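Local atomic coordinates of Rho guanine nucleotide exchange factor 12 (Homo sapiens, PDB entry 1TXD), a protein that acts as a guanine nucleotide exchange factor for the RhoA GTPase, here represented by its DH and PH domains. Residues Lys256-Gly261 and Thr277-Asp282. The protein carries 1 engineered substitution. Sequence-based numbering, arbitrary orientation.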
# COMPACT_ATOMS: atom_id res chain seq x y z
N LYS A 256 0.48 -14.91 8.04
CA LYS A 256 -0.37 -13.87 7.47
C LYS A 256 -1.77 -13.92 8.07
O LYS A 256 -2.26 -15.00 8.40
CB LYS A 256 -0.42 -14.00 5.94
CG LYS A 256 0.87 -13.49 5.26
CD LYS A 256 0.72 -13.35 3.74
CE LYS A 256 1.48 -12.14 3.22
NZ LYS A 256 1.58 -12.12 1.73
N MET A 257 -2.39 -12.75 8.24
CA MET A 257 -3.77 -12.61 8.72
C MET A 257 -4.74 -12.71 7.55
O MET A 257 -4.51 -12.12 6.50
CB MET A 257 -3.96 -11.27 9.44
CG MET A 257 -5.42 -10.82 9.74
SD MET A 257 -5.43 -9.27 10.78
CE MET A 257 -5.06 -9.94 12.28
N ILE A 258 -5.81 -13.47 7.77
CA ILE A 258 -6.84 -13.72 6.76
C ILE A 258 -8.14 -12.99 7.07
O ILE A 258 -8.82 -12.52 6.16
CB ILE A 258 -7.06 -15.24 6.64
CG1 ILE A 258 -5.94 -15.85 5.79
CG2 ILE A 258 -8.45 -15.59 6.03
CD1 ILE A 258 -4.67 -16.15 6.56
N HIS A 259 -8.48 -12.89 8.36
CA HIS A 259 -9.70 -12.22 8.77
C HIS A 259 -9.58 -11.63 10.18
O HIS A 259 -8.72 -12.02 10.96
CB HIS A 259 -10.88 -13.21 8.71
CG HIS A 259 -12.22 -12.55 8.61
ND1 HIS A 259 -12.93 -12.14 9.71
CD2 HIS A 259 -12.95 -12.18 7.53
CE1 HIS A 259 -14.05 -11.56 9.33
NE2 HIS A 259 -14.09 -11.57 8.01
N GLU A 260 -10.44 -10.67 10.48
CA GLU A 260 -10.55 -10.11 11.83
C GLU A 260 -11.92 -9.47 12.07
O GLU A 260 -12.58 -9.00 11.14
CB GLU A 260 -9.46 -9.06 12.05
CG GLU A 260 -9.68 -7.79 11.24
CD GLU A 260 -8.50 -6.85 11.27
OE1 GLU A 260 -8.11 -6.42 12.37
OE2 GLU A 260 -7.96 -6.55 10.19
N GLY A 261 -12.34 -9.45 13.33
CA GLY A 261 -13.56 -8.76 13.71
C GLY A 261 -13.93 -8.84 15.19
O GLY A 261 -13.28 -9.53 15.96
N THR A 277 -11.10 -10.69 17.53
CA THR A 277 -10.60 -12.01 17.20
C THR A 277 -9.86 -11.96 15.90
O THR A 277 -10.24 -11.22 15.01
CB THR A 277 -11.82 -12.99 17.07
OG1 THR A 277 -12.38 -13.21 18.36
CG2 THR A 277 -11.40 -14.37 16.58
N LEU A 278 -8.83 -12.77 15.76
CA LEU A 278 -8.04 -12.75 14.55
C LEU A 278 -7.87 -14.13 14.01
O LEU A 278 -7.28 -14.98 14.65
CB LEU A 278 -6.64 -12.20 14.84
CG LEU A 278 -6.49 -10.94 15.71
CD1 LEU A 278 -5.01 -10.72 15.90
CD2 LEU A 278 -7.18 -9.69 15.16
N LEU A 279 -8.41 -14.35 12.81
CA LEU A 279 -8.12 -15.55 12.03
C LEU A 279 -6.82 -15.39 11.24
O LEU A 279 -6.76 -14.60 10.29
CB LEU A 279 -9.26 -15.83 11.06
CG LEU A 279 -9.03 -16.95 10.04
CD1 LEU A 279 -8.52 -18.23 10.72
CD2 LEU A 279 -10.34 -17.23 9.30
N LEU A 280 -5.80 -16.14 11.63
CA LEU A 280 -4.51 -16.19 10.94
C LEU A 280 -4.38 -17.47 10.13
O LEU A 280 -5.30 -18.30 10.12
CB LEU A 280 -3.36 -16.08 11.94
CG LEU A 280 -3.51 -15.00 13.01
CD1 LEU A 280 -2.23 -14.91 13.86
CD2 LEU A 280 -3.83 -13.65 12.39
N GLU A 281 -3.24 -17.65 9.46
CA GLU A 281 -3.03 -18.79 8.56
C GLU A 281 -3.34 -20.13 9.23
O GLU A 281 -3.95 -21.01 8.62
CB GLU A 281 -1.58 -18.82 8.05
CG GLU A 281 -1.41 -18.40 6.59
CD GLU A 281 0.04 -18.08 6.23
OE1 GLU A 281 0.96 -18.61 6.90
OE2 GLU A 281 0.26 -17.30 5.28
N ASP A 282 -2.90 -20.26 10.48
CA ASP A 282 -2.85 -21.54 11.16
C ASP A 282 -3.44 -21.53 12.58
O ASP A 282 -3.53 -22.58 13.20
CB ASP A 282 -1.40 -22.06 11.19
CG ASP A 282 -0.50 -21.26 12.13
OD1 ASP A 282 -0.85 -20.13 12.53
OD2 ASP A 282 0.61 -21.68 12.51
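The peptide carbonyl of Leu279 is the flat group at the centre of this antiparallel pairing: in its plane it receives two N-H donors, Ile258 N at 2.9 Å from Leu279 O and His259 N at 3.1 Å from Leu279 O. Two residues thus face one, which defines a classic beta bulge and shifts the register between the pairs Met257–Leu280 and His259–Leu279. The return bond is less regular, since Leu279 N lies 44° out of the carbonyl plane of His259. Beyond the bulge, Gly261 and Thr277 form a regular hydrogen-bonded pair, whereas the bond from Glu281 N to Lys256 O is weak.

On the face that His259 shares with Leu279, His259 CB meets Leu279 CB at 3.9 Å; the ring itself, with CG anti to the backbone N (chi1 -158°), turns from Leu279 to stand edge-to-face with Trp360. The opposite face carries Met257, Glu260, Leu278 and Leu280. Met257 CE reaches Leu278 CD2 at 3.6 Å, and Met257 CB lies 3.8 Å from Leu280 CD2, so one side chain touches two leucines. An alanine here in place of Met257 removes the CE methyl and would probably open a gap beside the isobutyl group of Leu278. Also on this face, Glu260 CB packs 3.9 Å from Leu278 CD2, while the Glu260 carboxylate accepts a hydrogen bond from Tyr276 OH.

The pair belongs to the first hairpin of the PH-domain beta sandwich, strands 257-266 and 275-280. Its His259–Leu279 face is covered by the C-terminal helix 354-374 through Val359, Trp360 and Leu363; on the Met257 face, Leu224 and Tyr227 of the long helix 191-230 touch Met257. At the edge of strand 275-280, backbone hydrogen bonds of Leu278 with Val285 add strand 283-290 to the sheet.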